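Local coordinates for protein PatF (Prochloron didemni, PDB 4BG2) that is probably a prenyltransferase-like protein acting in the biosynthesis of patellamides, which are cyanobactin natural products, at residues K29-L34 with V123-K128; S53-G58 with N295-Y300; R238-L243 with A282-E287; S248-L253 with T277-A282. One frame throughout, in Å; residues are numbered along the deposited sequence. Where two conformers were deposited one is given.

Contact 1 (K29-L34 with V123-K128)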
loop_
_atom_site.group_PDB
_atom_site.type_symbol
_atom_site.label_atom_id
_atom_site.label_comp_id
_atom_site.label_asym_id
_atom_site.label_seq_id
_atom_site.Cartn_x
_atom_site.Cartn_y
_atom_site.Cartn_z
ATOM N N LYS A 29 -4.566 -4.321 -19.031
ATOM C CA LYS A 29 -5.863 -4.231 -19.691
ATOM C C LYS A 29 -6.823 -3.487 -18.765
ATOM O O LYS A 29 -6.749 -3.646 -17.539
ATOM C CB LYS A 29 -6.389 -5.644 -20.019
ATOM C CG LYS A 29 -5.481 -6.465 -20.943
ATOM C CD LYS A 29 -5.051 -5.666 -22.170
ATOM C CE LYS A 29 -4.194 -6.463 -23.154
ATOM N NZ LYS A 29 -2.746 -6.125 -23.034
ATOM N N PRO A 30 -7.721 -2.662 -19.328
ATOM C CA PRO A 30 -8.664 -1.905 -18.498
ATOM C C PRO A 30 -9.831 -2.770 -18.017
ATOM O O PRO A 30 -10.985 -2.457 -18.251
ATOM C CB PRO A 30 -9.131 -0.787 -19.442
ATOM C CG PRO A 30 -9.026 -1.383 -20.802
ATOM C CD PRO A 30 -7.850 -2.323 -20.758
ATOM N N THR A 31 -9.500 -3.863 -17.349
ATOM C CA THR A 31 -10.461 -4.815 -16.829
ATOM C C THR A 31 -11.111 -4.263 -15.553
ATOM O O THR A 31 -10.485 -3.521 -14.798
ATOM C CB THR A 31 -9.717 -6.131 -16.502
ATOM O OG1 THR A 31 -9.023 -6.570 -17.679
ATOM C CG2 THR A 31 -10.651 -7.227 -16.028
ATOM N N PHE A 32 -12.369 -4.623 -15.338
ATOM C CA PHE A 32 -13.045 -4.398 -14.075
ATOM C C PHE A 32 -12.093 -4.732 -12.934
ATOM O O PHE A 32 -11.464 -5.792 -12.967
ATOM C CB PHE A 32 -14.276 -5.305 -13.973
ATOM C CG PHE A 32 -15.091 -5.060 -12.757
ATOM C CD1 PHE A 32 -14.821 -5.722 -11.566
ATOM C CD2 PHE A 32 -16.111 -4.132 -12.791
ATOM C CE1 PHE A 32 -15.565 -5.453 -10.419
ATOM C CE2 PHE A 32 -16.863 -3.868 -11.661
ATOM C CZ PHE A 32 -16.594 -4.527 -10.473
ATOM N N PRO A 33 -11.995 -3.861 -11.909
ATOM C CA PRO A 33 -12.717 -2.631 -11.623
ATOM C C PRO A 33 -11.961 -1.336 -11.957
ATOM O O PRO A 33 -12.280 -0.266 -11.409
ATOM C CB PRO A 33 -12.897 -2.718 -10.118
ATOM C CG PRO A 33 -11.584 -3.300 -9.679
ATOM C CD PRO A 33 -11.112 -4.207 -10.782
ATOM N N LEU A 34 -11.030 -1.401 -12.893
ATOM C CA LEU A 34 -10.196 -0.242 -13.193
ATOM C C LEU A 34 -10.936 0.990 -13.717
ATOM O O LEU A 34 -10.712 2.086 -13.211
ATOM C CB LEU A 34 -9.063 -0.649 -14.122
ATOM C CG LEU A 34 -7.866 0.279 -14.297
ATOM C CD1 LEU A 34 -7.541 1.093 -13.045
ATOM C CD2 LEU A 34 -6.662 -0.577 -14.704
ATOM N N VAL A 123 -7.150 -0.447 -5.750
ATOM C CA VAL A 123 -7.515 -1.686 -6.382
ATOM C C VAL A 123 -6.248 -2.399 -6.840
ATOM O O VAL A 123 -5.311 -1.762 -7.336
ATOM C CB VAL A 123 -8.434 -1.497 -7.615
ATOM C CG1 VAL A 123 -9.798 -1.031 -7.186
ATOM C CG2 VAL A 123 -7.841 -0.548 -8.650
ATOM N N HIS A 124 -6.262 -3.714 -6.716
ATOM C CA HIS A 124 -5.250 -4.579 -7.295
ATOM C C HIS A 124 -5.926 -5.572 -8.231
ATOM O O HIS A 124 -6.643 -6.483 -7.791
ATOM C CB HIS A 124 -4.475 -5.344 -6.205
ATOM C CG HIS A 124 -3.764 -4.457 -5.221
ATOM N ND1 HIS A 124 -3.266 -4.931 -4.030
ATOM C CD2 HIS A 124 -3.467 -3.140 -5.250
ATOM C CE1 HIS A 124 -2.669 -3.952 -3.376
ATOM N NE2 HIS A 124 -2.812 -2.843 -4.078
ATOM N N LEU A 125 -5.680 -5.395 -9.523
ATOM C CA LEU A 125 -6.121 -6.324 -10.559
ATOM C C LEU A 125 -5.294 -7.605 -10.464
ATOM O O LEU A 125 -4.088 -7.529 -10.400
ATOM C CB LEU A 125 -5.889 -5.706 -11.953
ATOM C CG LEU A 125 -6.842 -5.905 -13.124
ATOM C CD1 LEU A 125 -8.282 -6.012 -12.651
ATOM C CD2 LEU A 125 -6.688 -4.770 -14.141
ATOM N N GLY A 126 -5.950 -8.767 -10.445
ATOM C CA GLY A 126 -5.267 -10.049 -10.540
ATOM C C GLY A 126 -5.356 -10.597 -11.946
ATOM O O GLY A 126 -5.893 -9.942 -12.843
ATOM N N SER A 127 -4.891 -11.826 -12.132
ATOM C CA SER A 127 -4.976 -12.506 -13.428
ATOM C C SER A 127 -6.409 -12.801 -13.852
ATOM O O SER A 127 -6.694 -12.931 -15.045
ATOM C CB SER A 127 -4.191 -13.808 -13.383
ATOM O OG SER A 127 -4.664 -14.600 -12.312
ATOM N N LYS A 128 -7.301 -12.925 -12.876
ATOM C CA LYS A 128 -8.723 -13.096 -13.150
ATOM C C LYS A 128 -9.548 -12.357 -12.126
ATOM O O LYS A 128 -9.028 -11.936 -11.091
ATOM C CB LYS A 128 -9.094 -14.581 -13.181
ATOM C CG LYS A 128 -8.502 -15.400 -12.059
ATOM C CD LYS A 128 -8.748 -16.865 -12.304
ATOM C CE LYS A 128 -7.934 -17.754 -11.388
ATOM N NZ LYS A 128 -8.248 -17.485 -9.964
#

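Contact 2 (S53-G58 with N295-Y300)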
loop_
_atom_site.group_PDB
_atom_site.type_symbol
_atom_site.label_atom_id
_atom_site.label_comp_id
_atom_site.label_asym_id
_atom_site.label_seq_id
_atom_site.Cartn_x
_atom_site.Cartn_y
_atom_site.Cartn_z
ATOM N N SER A 53 1.974 0.270 -8.533
ATOM C CA SER A 53 2.961 -0.780 -8.345
ATOM C C SER A 53 2.820 -1.916 -9.353
ATOM O O SER A 53 1.815 -2.023 -10.086
ATOM C CB SER A 53 2.876 -1.305 -6.919
ATOM O OG SER A 53 1.615 -1.905 -6.673
ATOM N N CYS A 54 3.854 -2.734 -9.401
ATOM C CA CYS A 54 3.869 -3.958 -10.185
ATOM C C CYS A 54 4.288 -5.088 -9.294
ATOM O O CYS A 54 5.335 -5.025 -8.635
ATOM C CB CYS A 54 4.837 -3.849 -11.346
ATOM S SG CYS A 54 4.386 -2.570 -12.532
ATOM N N GLN A 55 3.456 -6.110 -9.224
ATOM C CA GLN A 55 3.829 -7.339 -8.518
ATOM C C GLN A 55 4.497 -8.238 -9.531
ATOM O O GLN A 55 3.905 -8.575 -10.563
ATOM C CB GLN A 55 2.617 -8.030 -7.929
ATOM C CG GLN A 55 2.925 -9.313 -7.178
ATOM C CD GLN A 55 1.741 -9.747 -6.341
ATOM O OE1 GLN A 55 0.740 -10.235 -6.870
ATOM N NE2 GLN A 55 1.836 -9.547 -5.037
ATOM N N VAL A 56 5.733 -8.620 -9.227
ATOM C CA VAL A 56 6.507 -9.476 -10.103
ATOM C C VAL A 56 6.638 -10.877 -9.526
ATOM O O VAL A 56 6.934 -11.051 -8.338
ATOM C CB VAL A 56 7.901 -8.881 -10.342
ATOM C CG1 VAL A 56 8.744 -9.829 -11.182
ATOM C CG2 VAL A 56 7.780 -7.508 -11.022
ATOM N N GLU A 57 6.477 -11.875 -10.397
ATOM C CA GLU A 57 6.597 -13.270 -9.989
ATOM C C GLU A 57 7.318 -14.032 -11.099
ATOM O O GLU A 57 6.700 -14.495 -12.060
ATOM C CB GLU A 57 5.204 -13.843 -9.700
ATOM C CG GLU A 57 5.145 -14.705 -8.455
ATOM C CD GLU A 57 3.735 -15.143 -8.100
ATOM O OE1 GLU A 57 3.320 -16.205 -8.627
ATOM O OE2 GLU A 57 3.066 -14.449 -7.287
ATOM N N GLY A 58 8.640 -14.090 -10.987
ATOM C CA GLY A 58 9.466 -14.624 -12.042
ATOM C C GLY A 58 9.358 -13.764 -13.290
ATOM O O GLY A 58 9.793 -12.607 -13.298
ATOM N N ASN A 295 10.608 -12.458 -6.928
ATOM C CA ASN A 295 9.293 -12.344 -6.360
ATOM C C ASN A 295 9.252 -11.150 -5.417
ATOM O O ASN A 295 9.846 -11.183 -4.337
ATOM C CB ASN A 295 8.934 -13.623 -5.624
ATOM C CG ASN A 295 8.921 -14.828 -6.540
ATOM O OD1 ASN A 295 8.066 -14.937 -7.408
ATOM N ND2 ASN A 295 9.883 -15.735 -6.358
ATOM N N PHE A 296 8.568 -10.098 -5.845
ATOM C CA PHE A 296 8.584 -8.827 -5.133
ATOM C C PHE A 296 7.545 -7.898 -5.713
ATOM O O PHE A 296 7.003 -8.149 -6.779
ATOM C CB PHE A 296 9.970 -8.139 -5.212
ATOM C CG PHE A 296 10.391 -7.790 -6.605
ATOM C CD1 PHE A 296 10.965 -8.756 -7.429
ATOM C CD2 PHE A 296 10.205 -6.510 -7.102
ATOM C CE1 PHE A 296 11.336 -8.444 -8.723
ATOM C CE2 PHE A 296 10.554 -6.200 -8.407
ATOM C CZ PHE A 296 11.145 -7.165 -9.207
ATOM N N CYS A 297 7.297 -6.815 -4.995
ATOM C CA CYS A 297 6.461 -5.727 -5.475
ATOM C C CYS A 297 7.253 -4.448 -5.523
ATOM O O CYS A 297 8.006 -4.161 -4.612
ATOM C CB CYS A 297 5.287 -5.521 -4.530
ATOM S SG CYS A 297 4.005 -6.721 -4.768
ATOM N N PHE A 298 7.078 -3.683 -6.588
ATOM C CA PHE A 298 7.781 -2.425 -6.792
ATOM C C PHE A 298 6.735 -1.283 -6.843
ATOM O O PHE A 298 5.895 -1.242 -7.725
ATOM C CB PHE A 298 8.532 -2.556 -8.104
ATOM C CG PHE A 298 9.615 -1.528 -8.321
ATOM C CD1 PHE A 298 9.378 -0.178 -8.138
ATOM C CD2 PHE A 298 10.861 -1.927 -8.782
ATOM C CE1 PHE A 298 10.382 0.768 -8.366
ATOM C CE2 PHE A 298 11.863 -0.994 -9.032
ATOM C CZ PHE A 298 11.628 0.358 -8.812
ATOM N N TYR A 299 6.849 -0.343 -5.918
ATOM C CA TYR A 299 5.894 0.750 -5.743
ATOM C C TYR A 299 6.594 2.037 -6.135
ATOM O O TYR A 299 7.773 2.188 -5.872
ATOM C CB TYR A 299 5.493 0.834 -4.262
ATOM C CG TYR A 299 4.607 -0.275 -3.790
ATOM C CD1 TYR A 299 5.114 -1.481 -3.339
ATOM C CD2 TYR A 299 3.207 -0.120 -3.823
ATOM C CE1 TYR A 299 4.253 -2.510 -2.902
ATOM C CE2 TYR A 299 2.361 -1.129 -3.393
ATOM C CZ TYR A 299 2.876 -2.306 -2.939
ATOM O OH TYR A 299 1.986 -3.291 -2.549
ATOM N N TYR A 300 5.874 2.954 -6.764
ATOM C CA TYR A 300 6.340 4.313 -6.933
ATOM C C TYR A 300 5.167 5.266 -6.711
ATOM O O TYR A 300 4.021 4.930 -7.036
ATOM C CB TYR A 300 7.013 4.510 -8.302
ATOM C CG TYR A 300 6.115 4.356 -9.493
ATOM C CD1 TYR A 300 5.886 3.115 -10.056
ATOM C CD2 TYR A 300 5.526 5.458 -10.080
ATOM C CE1 TYR A 300 5.074 2.978 -11.168
ATOM C CE2 TYR A 300 4.726 5.330 -11.198
ATOM C CZ TYR A 300 4.491 4.088 -11.724
ATOM O OH TYR A 300 3.666 3.969 -12.813
#

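Contact 3 (R238-L243 with A282-E287)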
loop_
_atom_site.group_PDB
_atom_site.type_symbol
_atom_site.label_atom_id
_atom_site.label_comp_id
_atom_site.label_asym_id
_atom_site.label_seq_id
_atom_site.Cartn_x
_atom_site.Cartn_y
_atom_site.Cartn_z
ATOM N N ARG A 238 -0.178 -14.533 6.406
ATOM C CA ARG A 238 1.186 -14.541 5.895
ATOM C C ARG A 238 2.079 -15.423 6.756
ATOM O O ARG A 238 2.172 -15.254 7.985
ATOM C CB ARG A 238 1.737 -13.129 5.903
ATOM C CG ARG A 238 1.109 -12.222 4.870
ATOM C CD ARG A 238 1.751 -10.847 4.946
ATOM N NE ARG A 238 1.016 -9.836 4.167
ATOM C CZ ARG A 238 1.201 -9.562 2.875
ATOM N NH1 ARG A 238 2.123 -10.225 2.172
ATOM N NH2 ARG A 238 0.453 -8.612 2.275
ATOM N N VAL A 239 2.748 -16.357 6.106
ATOM C CA VAL A 239 3.722 -17.200 6.762
ATOM C C VAL A 239 4.907 -16.364 7.286
ATOM O O VAL A 239 5.460 -16.649 8.348
ATOM C CB VAL A 239 4.159 -18.336 5.818
ATOM C CG1 VAL A 239 5.495 -18.917 6.233
ATOM C CG2 VAL A 239 3.085 -19.412 5.824
ATOM N N GLU A 240 5.271 -15.324 6.557
ATOM C CA GLU A 240 6.334 -14.422 6.994
ATOM C C GLU A 240 5.938 -13.032 6.542
ATOM O O GLU A 240 5.192 -12.890 5.586
ATOM C CB GLU A 240 7.721 -14.846 6.470
ATOM C CG GLU A 240 7.906 -14.911 4.963
ATOM C CD GLU A 240 9.356 -15.267 4.573
ATOM O OE1 GLU A 240 10.280 -14.411 4.648
ATOM O OE2 GLU A 240 9.572 -16.415 4.159
ATOM N N PRO A 241 6.391 -12.005 7.270
ATOM C CA PRO A 241 6.025 -10.672 6.870
ATOM C C PRO A 241 6.535 -10.294 5.484
ATOM O O PRO A 241 7.567 -10.787 5.047
ATOM C CB PRO A 241 6.711 -9.794 7.923
ATOM C CG PRO A 241 7.867 -10.621 8.446
ATOM C CD PRO A 241 7.329 -12.014 8.426
ATOM N N ILE A 242 5.862 -9.350 4.853
ATOM C CA ILE A 242 6.391 -8.675 3.689
ATOM C C ILE A 242 7.051 -7.379 4.147
ATOM O O ILE A 242 6.481 -6.630 4.929
ATOM C CB ILE A 242 5.314 -8.477 2.604
ATOM C CG1 ILE A 242 5.906 -7.791 1.380
ATOM C CG2 ILE A 242 4.126 -7.681 3.122
ATOM C CD1 ILE A 242 5.087 -8.042 0.147
ATOM N N LEU A 243 8.308 -7.188 3.743
ATOM C CA LEU A 243 9.118 -6.071 4.198
ATOM C C LEU A 243 9.058 -5.014 3.153
ATOM O O LEU A 243 9.067 -5.332 1.984
ATOM C CB LEU A 243 10.588 -6.486 4.427
ATOM C CG LEU A 243 10.835 -7.751 5.246
ATOM C CD1 LEU A 243 12.337 -8.006 5.441
ATOM C CD2 LEU A 243 10.144 -7.676 6.607
ATOM N N ALA A 282 8.883 -4.100 -1.939
ATOM C CA ALA A 282 8.246 -4.988 -0.963
ATOM C C ALA A 282 8.660 -6.401 -1.296
ATOM O O ALA A 282 8.457 -6.866 -2.431
ATOM C CB ALA A 282 6.730 -4.833 -1.001
ATOM N N VAL A 283 9.240 -7.072 -0.308
ATOM C CA VAL A 283 9.878 -8.363 -0.500
ATOM C C VAL A 283 9.939 -9.115 0.829
ATOM O O VAL A 283 10.013 -8.503 1.874
ATOM C CB VAL A 283 11.272 -8.149 -1.169
ATOM C CG1 VAL A 283 12.218 -7.358 -0.280
ATOM C CG2 VAL A 283 11.911 -9.470 -1.573
ATOM N N THR A 284 9.869 -10.436 0.804
ATOM C CA THR A 284 10.055 -11.222 2.026
ATOM C C THR A 284 11.551 -11.384 2.361
ATOM O O THR A 284 12.412 -11.281 1.491
ATOM C CB THR A 284 9.460 -12.627 1.913
ATOM O OG1 THR A 284 10.145 -13.326 0.889
ATOM C CG2 THR A 284 7.953 -12.572 1.610
ATOM N N GLU A 285 11.836 -11.627 3.629
ATOM C CA GLU A 285 13.189 -11.982 4.082
ATOM C C GLU A 285 13.783 -13.084 3.209
ATOM O O GLU A 285 14.909 -12.962 2.730
ATOM C CB GLU A 285 13.139 -12.478 5.528
ATOM C CG GLU A 285 14.509 -12.562 6.207
ATOM C CD GLU A 285 14.417 -13.036 7.642
ATOM O OE1 GLU A 285 13.390 -13.647 8.026
ATOM O OE2 GLU A 285 15.368 -12.799 8.398
ATOM N N THR A 286 12.997 -14.150 3.027
ATOM C CA THR A 286 13.385 -15.316 2.236
ATOM C C THR A 286 13.785 -14.937 0.813
ATOM O O THR A 286 14.777 -15.409 0.308
ATOM C CB THR A 286 12.209 -16.320 2.154
ATOM O OG1 THR A 286 11.963 -16.871 3.456
ATOM C CG2 THR A 286 12.516 -17.461 1.153
ATOM N N GLU A 287 12.994 -14.083 0.165
ATOM C CA GLU A 287 13.286 -13.697 -1.212
ATOM C C GLU A 287 14.502 -12.776 -1.302
ATOM O O GLU A 287 15.175 -12.745 -2.330
ATOM C CB GLU A 287 12.073 -13.059 -1.865
ATOM C CG GLU A 287 12.289 -12.648 -3.316
ATOM C CD GLU A 287 12.343 -13.826 -4.281
ATOM O OE1 GLU A 287 11.841 -14.924 -3.950
ATOM O OE2 GLU A 287 12.898 -13.638 -5.379
HETATM O O HOH W 1 9.921 -11.791 5.480
#

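Contact 4 (S248-L253 with T277-A282)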
loop_
_atom_site.group_PDB
_atom_site.type_symbol
_atom_site.label_atom_id
_atom_site.label_comp_id
_atom_site.label_asym_id
_atom_site.label_seq_id
_atom_site.Cartn_x
_atom_site.Cartn_y
_atom_site.Cartn_z
ATOM N N SER A 248 13.588 7.774 -1.248
ATOM C CA SER A 248 13.212 9.011 -1.898
ATOM C C SER A 248 14.138 9.325 -3.075
ATOM O O SER A 248 13.836 10.194 -3.860
ATOM C CB SER A 248 13.206 10.165 -0.889
ATOM O OG SER A 248 14.488 10.336 -0.338
ATOM N N ILE A 249 15.243 8.597 -3.199
ATOM C CA ILE A 249 16.149 8.744 -4.330
ATOM C C ILE A 249 16.185 7.434 -5.108
ATOM O O ILE A 249 16.777 6.442 -4.677
ATOM C CB ILE A 249 17.578 9.139 -3.894
ATOM C CG1 ILE A 249 17.523 10.165 -2.749
ATOM C CG2 ILE A 249 18.351 9.708 -5.086
ATOM C CD1 ILE A 249 18.881 10.575 -2.211
ATOM N N ILE A 250 15.562 7.455 -6.278
ATOM C CA ILE A 250 15.398 6.262 -7.101
ATOM C C ILE A 250 16.729 5.597 -7.456
ATOM O O ILE A 250 16.835 4.371 -7.439
ATOM C CB ILE A 250 14.607 6.582 -8.384
ATOM C CG1 ILE A 250 13.197 7.040 -8.009
ATOM C CG2 ILE A 250 14.534 5.351 -9.291
ATOM C CD1 ILE A 250 12.376 7.544 -9.175
ATOM N N LYS A 251 17.734 6.408 -7.751
ATOM C CA LYS A 251 19.032 5.910 -8.206
ATOM C C LYS A 251 19.787 5.123 -7.136
ATOM O O LYS A 251 20.729 4.411 -7.437
ATOM C CB LYS A 251 19.880 7.067 -8.746
ATOM C CG LYS A 251 19.346 7.578 -10.076
ATOM C CD LYS A 251 19.738 9.008 -10.422
ATOM C CE LYS A 251 18.766 9.560 -11.459
ATOM N NZ LYS A 251 19.199 10.865 -12.019
ATOM N N ASP A 252 19.344 5.228 -5.891
ATOM C CA ASP A 252 19.913 4.433 -4.814
ATOM C C ASP A 252 19.459 2.970 -4.824
ATOM O O ASP A 252 20.086 2.154 -4.154
ATOM C CB ASP A 252 19.581 5.066 -3.453
ATOM C CG ASP A 252 20.414 6.317 -3.158
ATOM O OD1 ASP A 252 21.497 6.513 -3.768
ATOM O OD2 ASP A 252 19.972 7.106 -2.293
ATOM N N LEU A 253 18.390 2.620 -5.547
ATOM C CA LEU A 253 17.889 1.233 -5.489
ATOM C C LEU A 253 18.919 0.179 -5.912
ATOM O O LEU A 253 19.078 -0.819 -5.216
ATOM C CB LEU A 253 16.586 1.030 -6.283
ATOM C CG LEU A 253 15.281 1.654 -5.776
ATOM C CD1 LEU A 253 14.156 1.205 -6.696
ATOM C CD2 LEU A 253 14.951 1.316 -4.327
ATOM N N THR A 277 8.027 10.992 -6.036
ATOM C CA THR A 277 8.526 11.480 -4.752
ATOM C C THR A 277 9.233 10.372 -3.956
ATOM O O THR A 277 10.123 10.655 -3.175
ATOM C CB THR A 277 7.390 12.027 -3.878
ATOM O OG1 THR A 277 6.362 11.033 -3.750
ATOM C CG2 THR A 277 6.804 13.269 -4.488
ATOM N N ASP A 278 8.840 9.121 -4.179
ATOM C CA ASP A 278 9.427 7.991 -3.488
ATOM C C ASP A 278 9.074 6.677 -4.189
ATOM O O ASP A 278 8.085 6.596 -4.927
ATOM C CB ASP A 278 8.948 7.962 -2.022
ATOM C CG ASP A 278 7.435 7.912 -1.897
ATOM O OD1 ASP A 278 6.882 6.790 -1.929
ATOM O OD2 ASP A 278 6.782 8.979 -1.754
ATOM N N VAL A 279 9.883 5.657 -3.907
ATOM C CA VAL A 279 9.688 4.295 -4.397
ATOM C C VAL A 279 9.811 3.370 -3.215
ATOM O O VAL A 279 10.306 3.763 -2.166
ATOM C CB VAL A 279 10.696 3.903 -5.486
ATOM C CG1 VAL A 279 10.557 4.860 -6.650
ATOM C CG2 VAL A 279 12.149 3.939 -4.976
ATOM N N ALA A 280 9.312 2.155 -3.366
ATOM C CA ALA A 280 9.472 1.158 -2.342
ATOM C C ALA A 280 9.539 -0.204 -2.965
ATOM O O ALA A 280 8.833 -0.502 -3.917
ATOM C CB ALA A 280 8.333 1.225 -1.328
ATOM N N ILE A 281 10.391 -1.040 -2.398
ATOM C CA ILE A 281 10.426 -2.426 -2.742
ATOM C C ILE A 281 9.815 -3.217 -1.596
ATOM O O ILE A 281 10.200 -3.050 -0.449
ATOM C CB ILE A 281 11.860 -2.905 -2.990
ATOM C CG1 ILE A 281 12.496 -2.072 -4.090
ATOM C CG2 ILE A 281 11.867 -4.393 -3.359
ATOM C CD1 ILE A 281 11.789 -2.153 -5.435
ATOM N N ALA A 282 8.883 -4.100 -1.939
ATOM C CA ALA A 282 8.246 -4.988 -0.963
ATOM C C ALA A 282 8.660 -6.401 -1.296
ATOM O O ALA A 282 8.457 -6.866 -2.431
ATOM C CB ALA A 282 6.730 -4.833 -1.001
#

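Contact 1 (K29-L34 with V123-K128)
L125 carries this contact, reaching with its two methyls into the curl of chain at K29-P33. The polar side of that curl comes first: L125 CD1 sits 3.2 Å from F32 O, and L125 CD2 lies 3.6 Å from K29 O, so the leucine tip fits among backbone carbonyls by van der Waals contact alone. Its torsions (chi1 -143°, chi2 33°) are both well off the staggered positions. The apolar contacts follow. L125 CD1 also meets P33 CD at 3.8 Å, while L125 CD2 approaches L34 CD2 at 4.2 Å. P33 CG then touches V123 CG1 at 3.8 Å, the two side chains sliding past each other in opposite directions. An alanine in place of L125 would probably open a gap beside the carbonyls of K29 and F32 and leave P33 CD and L34 CD2 without that neighbour. The curl itself is held by L34 N bonding to T31 O, and the peptide before P33 is cis. P33 sits at the N-cap position of helix 34-42; the contact lays the link from helix 3-25 against the end of strand 116-124, where L125 pairs through its backbone with G64 of strand 60-70.

Contact 2 (S53-G58 with N295-Y300)
Residues S53-E57 and N295-Y299 form the seam of the ten-stranded antiparallel barrel, where strand 48-57, first in the order, meets strand 295-303, the last; a closed barrel of this kind with helices outside is consistent with the ABBA prenyltransferase fold. The segments run at 170° to each other. Four backbone bonds join them, at the hydrogen-bonded pairs C54 with F298 and V56 with F296. The bond from V56 N to F296 O is 2.8 Å; its return, F296 N to V56 O, is 3.1 Å. C54 and F298 exchange two more, with C54 N to F298 O and F298 N to C54 O both 3.0 Å.

On the face of S53, Q55, C297 and Y299, which looks into the barrel, S53 CB lies over the Y299 ring, offset toward the rim and 3.3 Å from Y299 CD2, a CH-pi contact. S53 OG bonds to R65 NE. Further along, N295 OD1 comes within 3.1 Å of E57 CG, while N295 ND2 bonds to E287. On the other face, turned to the helices, F296 has its CG between the backbone N and carbonyl carbon (chi1 62°). The ring lies beside V56, whose CB sits over one face, 3.8 Å from F296 CE1.

The C54, V56 and F298 side chains rest on I266 of helix 261-272 outside the barrel wall. On either flank the seam continues into the sheet, S53 pairing with R65 of strand 60-70 and C297 with A282 of strand 276-284.

Contact 3 (R238-L243 with A282-E287)
E240 brings its carboxylate to the start of helix 285-288 and takes two bonds from T286. T286 N reaches OE1 of E240 at 3.2 Å and nearly straight (169°), and T286 OG1 gives a short 2.5 Å bond to the syn lone pair of E240 OE2. A chi1 of 60° places E240 CG between backbone N and carbonyl carbon, and the extended chain beyond it crosses T286 at about a right angle. E285 N does not bond OE1 directly; it donates to a water 2.7 Å away. The water in turn donates hydrogen bonds to E240 OE1 (2.8 Å) and P241 O (2.6 Å). E287 N is met by T284 OG1 at 3.0 Å. The amides of E285, T286 and E287 therefore all have acceptors. These N-H groups would probably favour the charge on E240, while E285 OE1, 4.7 Å from E240 OE1, would oppose it. An alanine in place of E240 would probably leave T286 N and OG1 without their mate and the water short of one acceptor. Earlier along strand 276-284, L243 N donates to V283 O and V283 N to L243 O, both at 2.9 Å. The I242 CD1 and A282 CB methyls pack nearby. The whole is a T284 N-cap, reinforced by a glutamate from the neighbouring strand's lead-in, placed where an antiparallel pair of the barrel gives way to a helix.

Contact 4 (S248-L253 with T277-A282)
V279 stands at the middle of this contact and splits its two methyls between two partners. V279 CG1, anti to the carbonyl carbon (chi1 -59°), meets I250 CG1 at 3.7 Å, the two side chains crossing at about a right angle. V279 CG2 faces L253, which comes toward it tip to tip, with L253 CD1 at 3.8 Å from V279 CG2 and CD2 almost as near. L253 CD2 then reaches on to I281 CG1, 4.2 Å away, where the side chains cross obliquely. This puts L253 over the strand residues V279 and I281, both directed to the same face. A 3-10 turn at 250-252 brings I250 and L253 round together: L253 N bonds I250 O at 3.0 Å, and D252 N bonds I249 O. At the other end, S248 packs by its backbone, S248 CA lying 3.7 Å from T277 O.

All of the cross-contact is apolar or backbone packing, and it closes the turn that follows strand 242-247 against the outside of strand 276-284. V279 and I281 pair through their backbones with H247 and F245 of that strand 242-247. L253, just where the chain leads into helix 253-256, also leans on F298 of strand 295-303, and I281 is covered further by F257 and F259.

How the contacts relate
Contacts 2, 3 and 4 all bear on the closing side of the barrel. Contact 1 reaches the same sheet but lies about 24 Å between centres from contact 3 and about 25 Å from contact 4; contact 2 comes closer, its nearest atoms about 5 Å away. Contact 2 is the buried one, chiefly strand pairing with CH-pi contacts; the others are partly buried. Contacts 3 and 4 share A282 and strand 276-284, which neighbours strand 295-303 of contact 2: C297 O lies 2.8 Å from A282 N, a probable hydrogen bond. Contact 3 relies on a carboxylate, a water and one pair of strand bonds, contact 4 on aliphatic packing, contact 1 on that and carbonyl contacts.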